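Local coordinates for putative acetyltransferase (Nocardia farcinica, PDB 3D9W), which probably transfers an acetyl group to arylamine substrates, acting as an arylamine N-acetyltransferase, at residues G26-R31 / L38-Y43; D129-M134 / P146-P151; L224-S229 / L266-L271. All coordinates share one frame; numbering follows the deposited sequence.

Contact 1: residues G26-R31 / L38-Y43; sequences GFAGER and LRELVY
A helix side chain, Glu40, reaches out from helix 35-48 and makes the one hydrogen bond between the two segments, to a backbone amide of the loop that precedes its own helix. Ala28 N donates to Glu40 OE2 over 3.0 Å, on the syn lone pair; the N-H...O angle of 138° makes this a bent bond. With CG anti to the backbone N (chi1 -160°) and an extended chain beyond it, Glu40 carries its carboxylate up to residues 27-29. There it lies at only 22° to the Phe27 ring plane, OE2 meeting ring atom CD1 obliquely at 3.4 Å. Glu40 OE1 comes within 3.4 Å of Gly29 N, but the angle is too poor for a bond. Gly29 has no side chain, and a CB would lie 2.8 Å from Glu40 OE1, so this close approach depends on glycine. OE2 has a second partner, a salt bridge to Arg44 one helical turn on, which probably helps keep the acid ionised.

The Phe27 ring is filled in on both faces. Leu41 CD2 stands over one, 3.8 Å from the centroid, a CH-pi contact; Gly29 N lies above the opposite face, offset toward the rim. Phe27 has CG anti to its backbone N, which swings the ring toward the helix. The chain is turned into this course at Gly26, the positive-phi C-prime residue of a Schellman motif in which Phe27 N bonds back to Leu22 O. Leu22 of helix 18-25 also packs on Phe27 and Leu41, and Leu41 continues onto Phe89 and Leu93 of helix 82-95.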
loop_
_atom_site.group_PDB
_atom_site.type_symbol
_atom_site.label_atom_id
_atom_site.label_comp_id
_atom_site.label_asym_id
_atom_site.label_seq_id
_atom_site.Cartn_x
_atom_site.Cartn_y
_atom_site.Cartn_z
ATOM N N GLY A 26 -14.405 3.895 -7.288
ATOM C CA GLY A 26 -15.278 3.303 -8.287
ATOM C C GLY A 26 -15.998 2.042 -7.862
ATOM O O GLY A 26 -16.239 1.151 -8.673
ATOM N N PHE A 27 -16.347 1.946 -6.587
ATOM C CA PHE A 27 -17.052 0.765 -6.131
ATOM C C PHE A 27 -18.428 0.737 -6.798
ATOM O O PHE A 27 -18.989 1.783 -7.121
ATOM C CB PHE A 27 -17.209 0.791 -4.614
ATOM C CG PHE A 27 -17.691 -0.508 -4.049
ATOM C CD1 PHE A 27 -16.909 -1.657 -4.158
ATOM C CD2 PHE A 27 -18.939 -0.601 -3.453
ATOM C CE1 PHE A 27 -17.367 -2.877 -3.682
ATOM C CE2 PHE A 27 -19.404 -1.819 -2.976
ATOM C CZ PHE A 27 -18.617 -2.960 -3.091
ATOM N N ALA A 28 -18.982 -0.447 -7.013
ATOM C CA ALA A 28 -20.289 -0.515 -7.644
ATOM C C ALA A 28 -21.099 -1.743 -7.240
ATOM O O ALA A 28 -22.185 -1.991 -7.779
ATOM C CB ALA A 28 -20.127 -0.463 -9.156
ATOM N N GLY A 29 -20.579 -2.504 -6.285
ATOM C CA GLY A 29 -21.277 -3.700 -5.852
ATOM C C GLY A 29 -22.149 -3.524 -4.622
ATOM O O GLY A 29 -22.358 -2.409 -4.148
ATOM N N GLU A 30 -22.661 -4.643 -4.112
ATOM C CA GLU A 30 -23.518 -4.651 -2.928
ATOM C C GLU A 30 -22.763 -4.186 -1.695
ATOM O O GLU A 30 -21.661 -4.666 -1.420
ATOM C CB GLU A 30 -24.070 -6.058 -2.683
ATOM C CG GLU A 30 -24.283 -6.377 -1.211
ATOM C CD GLU A 30 -25.118 -7.615 -0.992
ATOM O OE1 GLU A 30 -24.691 -8.709 -1.438
ATOM O OE2 GLU A 30 -26.202 -7.486 -0.375
ATOM N N ARG A 31 -23.378 -3.274 -0.942
ATOM C CA ARG A 31 -22.760 -2.726 0.257
ATOM C C ARG A 31 -22.852 -3.564 1.517
ATOM O O ARG A 31 -23.303 -3.087 2.553
ATOM C CB ARG A 31 -23.328 -1.352 0.544
ATOM C CG ARG A 31 -23.032 -0.346 -0.511
ATOM C CD ARG A 31 -23.124 1.025 0.089
ATOM N NE ARG A 31 -22.801 2.065 -0.876
ATOM C CZ ARG A 31 -22.744 3.356 -0.571
ATOM N NH1 ARG A 31 -22.989 3.747 0.676
ATOM N NH2 ARG A 31 -22.453 4.252 -1.505
ATOM N N LEU A 38 -15.401 -7.582 -0.761
ATOM C CA LEU A 38 -13.992 -7.451 -0.400
ATOM C C LEU A 38 -13.105 -7.593 -1.616
ATOM O O LEU A 38 -12.136 -6.861 -1.768
ATOM C CB LEU A 38 -13.593 -8.497 0.640
ATOM C CG LEU A 38 -12.199 -8.340 1.249
ATOM C CD1 LEU A 38 -12.096 -7.030 2.003
ATOM C CD2 LEU A 38 -11.942 -9.500 2.172
ATOM N N ARG A 39 -13.430 -8.538 -2.486
ATOM C CA ARG A 39 -12.634 -8.740 -3.686
ATOM C C ARG A 39 -12.700 -7.537 -4.616
ATOM O O ARG A 39 -11.801 -7.338 -5.424
ATOM C CB ARG A 39 -13.083 -9.998 -4.429
ATOM C CG ARG A 39 -12.520 -11.299 -3.863
ATOM C CD ARG A 39 -13.092 -12.494 -4.614
ATOM N NE ARG A 39 -12.954 -12.372 -6.074
ATOM C CZ ARG A 39 -11.919 -12.820 -6.784
ATOM N NH1 ARG A 39 -10.907 -13.438 -6.181
ATOM N NH2 ARG A 39 -11.902 -12.646 -8.100
ATOM N N GLU A 40 -13.756 -6.731 -4.501
ATOM C CA GLU A 40 -13.871 -5.547 -5.354
ATOM C C GLU A 40 -13.281 -4.318 -4.678
ATOM O O GLU A 40 -12.703 -3.459 -5.330
ATOM C CB GLU A 40 -15.321 -5.251 -5.719
ATOM C CG GLU A 40 -15.430 -4.359 -6.945
ATOM C CD GLU A 40 -16.788 -3.709 -7.070
ATOM O OE1 GLU A 40 -17.800 -4.407 -6.814
ATOM O OE2 GLU A 40 -16.843 -2.508 -7.431
ATOM N N LEU A 41 -13.437 -4.237 -3.365
ATOM C CA LEU A 41 -12.896 -3.118 -2.622
ATOM C C LEU A 41 -11.394 -3.073 -2.856
ATOM O O LEU A 41 -10.844 -2.034 -3.216
ATOM C CB LEU A 41 -13.199 -3.283 -1.134
ATOM C CG LEU A 41 -14.676 -3.183 -0.729
ATOM C CD1 LEU A 41 -14.829 -3.358 0.786
ATOM C CD2 LEU A 41 -15.218 -1.824 -1.146
ATOM N N VAL A 42 -10.739 -4.213 -2.672
ATOM C CA VAL A 42 -9.297 -4.309 -2.860
ATOM C C VAL A 42 -8.850 -3.938 -4.270
ATOM O O VAL A 42 -7.863 -3.223 -4.464
ATOM C CB VAL A 42 -8.809 -5.723 -2.556
ATOM C CG1 VAL A 42 -7.311 -5.817 -2.777
ATOM C CG2 VAL A 42 -9.163 -6.076 -1.131
ATOM N N TYR A 43 -9.582 -4.430 -5.253
ATOM C CA TYR A 43 -9.271 -4.166 -6.644
ATOM C C TYR A 43 -9.406 -2.681 -7.005
ATOM O O TYR A 43 -8.486 -2.079 -7.565
ATOM C CB TYR A 43 -10.188 -5.026 -7.512
ATOM C CG TYR A 43 -9.982 -4.895 -8.998
ATOM C CD1 TYR A 43 -10.443 -3.773 -9.689
ATOM C CD2 TYR A 43 -9.369 -5.914 -9.724
ATOM C CE1 TYR A 43 -10.309 -3.668 -11.071
ATOM C CE2 TYR A 43 -9.229 -5.826 -11.105
ATOM C CZ TYR A 43 -9.705 -4.699 -11.774
ATOM O OH TYR A 43 -9.603 -4.617 -13.144
#

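Contact 2: residues D129-M134 / P146-P151; sequences DDRVWM and PYELRP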
loop_
_atom_site.group_PDB
_atom_site.type_symbol
_atom_site.label_atom_id
_atom_site.label_comp_id
_atom_site.label_asym_id
_atom_site.label_seq_id
_atom_site.Cartn_x
_atom_site.Cartn_y
_atom_site.Cartn_z
ATOM N N ASP A 129 -18.186 -16.853 5.615
ATOM C CA ASP A 129 -17.555 -17.990 6.262
ATOM C C ASP A 129 -16.424 -17.562 7.183
ATOM O O ASP A 129 -16.233 -16.372 7.436
ATOM C CB ASP A 129 -17.030 -18.952 5.198
ATOM C CG ASP A 129 -15.974 -18.316 4.317
ATOM O OD1 ASP A 129 -14.922 -17.919 4.878
ATOM O OD2 ASP A 129 -16.195 -18.210 3.080
ATOM N N ASP A 130 -15.651 -18.534 7.656
ATOM C CA ASP A 130 -14.572 -18.256 8.589
ATOM C C ASP A 130 -13.195 -18.069 7.965
ATOM O O ASP A 130 -12.200 -17.997 8.684
ATOM C CB ASP A 130 -14.497 -19.377 9.629
ATOM C CG ASP A 130 -15.851 -20.047 9.881
ATOM O OD1 ASP A 130 -16.209 -20.211 11.073
ATOM O OD2 ASP A 130 -16.548 -20.425 8.894
ATOM N N ARG A 131 -13.124 -17.996 6.641
ATOM C CA ARG A 131 -11.832 -17.831 5.986
ATOM C C ARG A 131 -11.239 -16.488 6.319
ATOM O O ARG A 131 -11.952 -15.515 6.474
ATOM C CB ARG A 131 -11.968 -17.979 4.482
ATOM C CG ARG A 131 -12.183 -19.405 4.058
ATOM C CD ARG A 131 -13.218 -19.468 2.987
ATOM N NE ARG A 131 -12.666 -19.463 1.645
ATOM C CZ ARG A 131 -13.359 -19.048 0.594
ATOM N NH1 ARG A 131 -14.601 -18.602 0.777
ATOM N NH2 ARG A 131 -12.839 -19.108 -0.632
ATOM N N VAL A 132 -9.921 -16.451 6.436
ATOM C CA VAL A 132 -9.199 -15.231 6.766
ATOM C C VAL A 132 -8.568 -14.636 5.513
ATOM O O VAL A 132 -7.852 -15.322 4.785
ATOM C CB VAL A 132 -8.094 -15.531 7.778
ATOM C CG1 VAL A 132 -7.284 -14.285 8.061
ATOM C CG2 VAL A 132 -8.713 -16.080 9.050
ATOM N N TRP A 133 -8.832 -13.360 5.258
ATOM C CA TRP A 133 -8.268 -12.718 4.086
ATOM C C TRP A 133 -7.275 -11.613 4.409
ATOM O O TRP A 133 -7.510 -10.778 5.289
ATOM C CB TRP A 133 -9.381 -12.179 3.197
ATOM C CG TRP A 133 -10.300 -13.257 2.787
ATOM C CD1 TRP A 133 -11.431 -13.664 3.435
ATOM C CD2 TRP A 133 -10.127 -14.142 1.683
ATOM N NE1 TRP A 133 -11.973 -14.756 2.801
ATOM C CE2 TRP A 133 -11.193 -15.070 1.720
ATOM C CE3 TRP A 133 -9.172 -14.246 0.665
ATOM C CZ2 TRP A 133 -11.334 -16.090 0.776
ATOM C CZ3 TRP A 133 -9.306 -15.257 -0.271
ATOM C CH2 TRP A 133 -10.384 -16.170 -0.209
ATOM N N MET A 134 -6.155 -11.629 3.691
ATOM C CA MET A 134 -5.110 -10.635 3.863
ATOM C C MET A 134 -5.294 -9.564 2.812
ATOM O O MET A 134 -5.297 -9.858 1.622
ATOM C CB MET A 134 -3.737 -11.275 3.698
ATOM C CG MET A 134 -3.396 -12.268 4.780
ATOM S SD MET A 134 -3.439 -11.459 6.367
ATOM C CE MET A 134 -2.184 -10.191 6.099
ATOM N N PRO A 146 -7.681 -9.740 -2.429
ATOM C CA PRO A 146 -7.110 -10.231 -1.178
ATOM C C PRO A 146 -6.641 -11.674 -1.329
ATOM O O PRO A 146 -7.169 -12.427 -2.144
ATOM C CB PRO A 146 -8.271 -10.103 -0.207
ATOM C CG PRO A 146 -9.451 -10.414 -1.080
ATOM C CD PRO A 146 -9.147 -9.637 -2.337
ATOM N N TYR A 147 -5.627 -12.052 -0.565
ATOM C CA TYR A 147 -5.148 -13.419 -0.613
ATOM C C TYR A 147 -5.452 -14.087 0.720
ATOM O O TYR A 147 -5.245 -13.505 1.781
ATOM C CB TYR A 147 -3.651 -13.477 -0.929
ATOM C CG TYR A 147 -2.738 -12.718 -0.000
ATOM C CD1 TYR A 147 -2.457 -11.372 -0.211
ATOM C CD2 TYR A 147 -2.087 -13.371 1.045
ATOM C CE1 TYR A 147 -1.542 -10.699 0.587
ATOM C CE2 TYR A 147 -1.175 -12.712 1.849
ATOM C CZ TYR A 147 -0.902 -11.377 1.615
ATOM O OH TYR A 147 0.022 -10.735 2.407
ATOM N N GLU A 148 -5.975 -15.305 0.648
ATOM C CA GLU A 148 -6.343 -16.060 1.836
ATOM C C GLU A 148 -5.153 -16.304 2.757
ATOM O O GLU A 148 -4.039 -16.566 2.294
ATOM C CB GLU A 148 -6.978 -17.386 1.415
ATOM C CG GLU A 148 -7.240 -18.349 2.555
ATOM C CD GLU A 148 -8.295 -19.385 2.209
ATOM O OE1 GLU A 148 -8.196 -20.002 1.121
ATOM O OE2 GLU A 148 -9.220 -19.584 3.030
ATOM N N LEU A 149 -5.385 -16.219 4.064
ATOM C CA LEU A 149 -4.308 -16.425 5.026
ATOM C C LEU A 149 -4.036 -17.904 5.298
ATOM O O LEU A 149 -4.225 -18.360 6.421
ATOM C CB LEU A 149 -4.630 -15.727 6.356
ATOM C CG LEU A 149 -3.483 -15.272 7.273
ATOM C CD1 LEU A 149 -3.684 -15.853 8.650
ATOM C CD2 LEU A 149 -2.126 -15.683 6.707
ATOM N N ARG A 150 -3.593 -18.647 4.284
ATOM C CA ARG A 150 -3.277 -20.069 4.455
ATOM C C ARG A 150 -2.092 -20.473 3.572
ATOM O O ARG A 150 -1.827 -19.849 2.556
ATOM C CB ARG A 150 -4.478 -20.944 4.102
ATOM C CG ARG A 150 -4.737 -21.039 2.615
ATOM C CD ARG A 150 -5.894 -21.967 2.318
ATOM N NE ARG A 150 -6.252 -21.941 0.903
ATOM C CZ ARG A 150 -5.559 -22.536 -0.062
ATOM N NH1 ARG A 150 -4.459 -23.218 0.228
ATOM N NH2 ARG A 150 -5.965 -22.441 -1.321
ATOM N N PRO A 151 -1.375 -21.540 3.949
ATOM C CA PRO A 151 -0.222 -22.015 3.183
ATOM C C PRO A 151 -0.541 -22.231 1.708
ATOM O O PRO A 151 -1.462 -22.977 1.367
ATOM C CB PRO A 151 0.136 -23.318 3.884
ATOM C CG PRO A 151 -0.242 -23.055 5.295
ATOM C CD PRO A 151 -1.579 -22.370 5.151
#
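The Arg131 guanidinium has the rim of Trp133 over one face, CZ2 standing 3.5 Å above the plane near its centre, while Asp129 lies in plane at its edge. In turn, Arg131 CZ lies in the indole plane, so the indole turns its edge to the guanidinium face. Trp133 offers its own face to Glu148 CB, 4.0 Å from the centroid of the six-membered ring, and the face of Tyr147 takes Met134 CB at 3.5 Å from its centroid, 16° off the normal, both CH-pi contacts. Tyr147 CG takes the crowded position between backbone N and carbonyl carbon (chi1 57°), its ring over Met134 CB.

These groups flank an antiparallel beta hairpin of strands 132-135 and 147-148, the latter outermost in the large antiparallel sheet. Met134 and Tyr147 form a hydrogen-bonded pair, N to O in both directions, and Trp133 faces Glu148 as the non-hydrogen-bonded pair, with CA atoms 4.5 Å apart. Beyond it, Leu149 N gives a nearly straight bond (167°) to Val132 O. Leu149 then turns the chain away as the centre of an inverse gamma turn, its CB against Val132 CG1.

Trp133 and Glu148 point to the sheet face that helix 35-48 covers, where Leu38 packs on Trp133 CB. Met134 and Tyr147 occupy the other face, packing on Phe193, and the Tyr147 hydroxyl hydrogen-bonds to that of Tyr191. Charged ends form a chain: Asp129 to Arg131, Arg131 NE to Glu148 OE2 (long, 3.7 Å), and Glu148 to Arg150. Asp129 also closes an Asx turn, OD1 accepting from Arg131 N on its anti lone pair, 2.5 Å away.

Contact 3: residues L224-S229 / L266-L271; sequences LQRFHS and LFDIEL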
loop_
_atom_site.group_PDB
_atom_site.type_symbol
_atom_site.label_atom_id
_atom_site.label_comp_id
_atom_site.label_asym_id
_atom_site.label_seq_id
_atom_site.Cartn_x
_atom_site.Cartn_y
_atom_site.Cartn_z
ATOM N N LEU A 224 7.336 6.840 -6.352
ATOM C CA LEU A 224 5.936 6.743 -6.739
ATOM C C LEU A 224 5.580 5.453 -7.472
ATOM O O LEU A 224 6.347 4.939 -8.292
ATOM C CB LEU A 224 5.574 7.924 -7.641
ATOM C CG LEU A 224 6.126 9.296 -7.259
ATOM C CD1 LEU A 224 5.741 10.323 -8.310
ATOM C CD2 LEU A 224 5.595 9.689 -5.896
ATOM N N GLN A 225 4.406 4.929 -7.168
ATOM C CA GLN A 225 3.939 3.743 -7.843
ATOM C C GLN A 225 2.502 4.021 -8.238
ATOM O O GLN A 225 1.810 4.801 -7.586
ATOM C CB GLN A 225 3.982 2.527 -6.929
ATOM C CG GLN A 225 5.331 2.195 -6.378
ATOM C CD GLN A 225 5.287 0.956 -5.526
ATOM O OE1 GLN A 225 5.163 -0.160 -6.036
ATOM N NE2 GLN A 225 5.369 1.142 -4.214
ATOM N N ARG A 226 2.073 3.414 -9.334
ATOM C CA ARG A 226 0.706 3.546 -9.804
ATOM C C ARG A 226 0.416 2.127 -10.235
ATOM O O ARG A 226 1.191 1.532 -10.986
ATOM C CB ARG A 226 0.612 4.504 -10.991
ATOM C CG ARG A 226 -0.812 4.771 -11.431
ATOM C CD ARG A 226 -1.601 5.425 -10.321
ATOM N NE ARG A 226 -2.925 5.828 -10.779
ATOM C CZ ARG A 226 -4.002 5.051 -10.760
ATOM N NH1 ARG A 226 -3.928 3.814 -10.293
ATOM N NH2 ARG A 226 -5.150 5.505 -11.232
ATOM N N PHE A 227 -0.680 1.562 -9.751
ATOM C CA PHE A 227 -0.970 0.183 -10.099
ATOM C C PHE A 227 -2.230 -0.034 -10.926
ATOM O O PHE A 227 -3.316 0.435 -10.579
ATOM C CB PHE A 227 -1.030 -0.661 -8.829
ATOM C CG PHE A 227 -1.102 -2.124 -9.088
ATOM C CD1 PHE A 227 -0.099 -2.756 -9.807
ATOM C CD2 PHE A 227 -2.186 -2.873 -8.637
ATOM C CE1 PHE A 227 -0.173 -4.111 -10.081
ATOM C CE2 PHE A 227 -2.270 -4.232 -8.905
ATOM C CZ PHE A 227 -1.260 -4.853 -9.632
ATOM N N HIS A 228 -2.061 -0.749 -12.031
ATOM C CA HIS A 228 -3.162 -1.064 -12.925
ATOM C C HIS A 228 -3.330 -2.586 -12.968
ATOM O O HIS A 228 -2.440 -3.325 -12.535
ATOM C CB HIS A 228 -2.886 -0.492 -14.320
ATOM C CG HIS A 228 -2.797 1.008 -14.351
ATOM N ND1 HIS A 228 -3.861 1.825 -14.035
ATOM C CD2 HIS A 228 -1.766 1.835 -14.652
ATOM C CE1 HIS A 228 -3.492 3.089 -14.143
ATOM N NE2 HIS A 228 -2.225 3.123 -14.517
ATOM N N SER A 229 -4.466 -3.060 -13.473
ATOM C CA SER A 229 -4.703 -4.495 -13.510
ATOM C C SER A 229 -3.724 -5.191 -14.437
ATOM O O SER A 229 -3.360 -6.335 -14.207
ATOM C CB SER A 229 -6.133 -4.798 -13.960
ATOM O OG SER A 229 -6.209 -4.849 -15.371
ATOM N N LEU A 266 1.242 9.823 -15.505
ATOM C CA LEU A 266 1.508 8.472 -15.027
ATOM C C LEU A 266 1.202 8.157 -13.580
ATOM O O LEU A 266 1.100 6.991 -13.215
ATOM C CB LEU A 266 2.965 8.105 -15.265
ATOM C CG LEU A 266 3.338 7.841 -16.704
ATOM C CD1 LEU A 266 4.322 6.683 -16.739
ATOM C CD2 LEU A 266 2.103 7.495 -17.508
ATOM N N PHE A 267 1.052 9.172 -12.748
ATOM C CA PHE A 267 0.816 8.904 -11.346
ATOM C C PHE A 267 -0.373 9.631 -10.761
ATOM O O PHE A 267 -0.643 9.536 -9.566
ATOM C CB PHE A 267 2.100 9.218 -10.580
ATOM C CG PHE A 267 3.243 8.317 -10.951
ATOM C CD1 PHE A 267 3.275 6.994 -10.505
ATOM C CD2 PHE A 267 4.250 8.761 -11.791
ATOM C CE1 PHE A 267 4.294 6.125 -10.892
ATOM C CE2 PHE A 267 5.280 7.900 -12.189
ATOM C CZ PHE A 267 5.299 6.580 -11.736
ATOM N N ASP A 268 -1.080 10.355 -11.619
ATOM C CA ASP A 268 -2.268 11.091 -11.226
ATOM C C ASP A 268 -2.080 11.846 -9.934
ATOM O O ASP A 268 -2.938 11.840 -9.056
ATOM C CB ASP A 268 -3.433 10.127 -11.126
ATOM C CG ASP A 268 -3.654 9.390 -12.410
ATOM O OD1 ASP A 268 -3.786 10.077 -13.447
ATOM O OD2 ASP A 268 -3.678 8.140 -12.389
ATOM N N ILE A 269 -0.928 12.492 -9.847
ATOM C CA ILE A 269 -0.557 13.288 -8.704
ATOM C C ILE A 269 -0.421 14.722 -9.201
ATOM O O ILE A 269 0.227 14.967 -10.215
ATOM C CB ILE A 269 0.773 12.783 -8.118
ATOM C CG1 ILE A 269 0.541 11.414 -7.483
ATOM C CG2 ILE A 269 1.348 13.794 -7.126
ATOM C CD1 ILE A 269 1.775 10.784 -6.903
ATOM N N GLU A 270 -1.056 15.653 -8.490
ATOM C CA GLU A 270 -1.037 17.080 -8.827
ATOM C C GLU A 270 -0.469 17.870 -7.642
ATOM O O GLU A 270 -0.954 17.752 -6.517
ATOM C CB GLU A 270 -2.462 17.560 -9.129
ATOM C CG GLU A 270 -2.556 18.670 -10.159
ATOM C CD GLU A 270 -3.638 18.397 -11.198
ATOM O OE1 GLU A 270 -3.748 17.234 -11.666
ATOM O OE2 GLU A 270 -4.367 19.350 -11.554
ATOM N N LEU A 271 0.550 18.679 -7.904
ATOM C CA LEU A 271 1.189 19.462 -6.862
ATOM C C LEU A 271 1.251 20.931 -7.217
ATOM O O LEU A 271 1.252 21.299 -8.386
ATOM C CB LEU A 271 2.618 18.996 -6.662
ATOM C CG LEU A 271 2.919 17.525 -6.486
ATOM C CD1 LEU A 271 4.426 17.329 -6.273
ATOM C CD2 LEU A 271 2.126 16.995 -5.304
#
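Apolar packing is tightest where the Phe267 ring lies on CB atoms and main chain of residues 224-226. Leu224 CB sits over one ring face, 4.0 Å from the centroid and 17° off the normal, a CH-pi contact, while the carbonyl carbon of Gln225 lies in plane at the ring edge. Arg226 CB completes this side, 3.7 Å from Phe267 CD1 in an oblique approach. Phe267 CG is anti to its carbonyl carbon (chi1 -65°), which brings the ring onto the strand. Beside it Leu224 CD2 and Ile269 CD1 meet more loosely, 4.1 Å apart.

Strand 223-227 is an outermost strand of a four-stranded antiparallel sheet, and the loop joining helix 259-265 to helix 273-280 packs against it through side chains and some main-chain atoms, without backbone pairing between the two segments; Val262 and Leu235 also pack on Phe267.

The other flank is polar: buried Arg226 reaches the partly exposed Asp268. Bent at chi2 (62°), Arg226 grips Asp268 side-on with two nitrogens on one oxygen: NE to OD2 at 2.9 Å, along the anti lone pair, and NH2 to OD2 at 3.2 Å, from above the carboxylate plane. Arg226 NH1 turns to Thr47 O, and His228 CE1 covers one guanidinium face. Asp268 OD1 forms a salt bridge with Arg77, so two arginines share this acid and probably favour its charged form.

From the N terminus, contact 1 closes first, a short loop leading from helix 18-25 into helix 35-48. Contact 2 follows, closing the hairpin at the margin of the large antiparallel sheet, and contact 3 spans the longest interval, tying the first strand of the small sheet to the loop between the last two helices. The three are in series; none nests or crosses. Helix 35-48 joins them: Leu38 and Val42 pack on Trp133 and Pro146 of contact 2, and Tyr43 OH lies 3.6 Å from Ser229 CB of contact 3. Contacts 2 and 3 do not touch, their nearest atoms being about 10 Å apart, on opposite sides of the chain's centre.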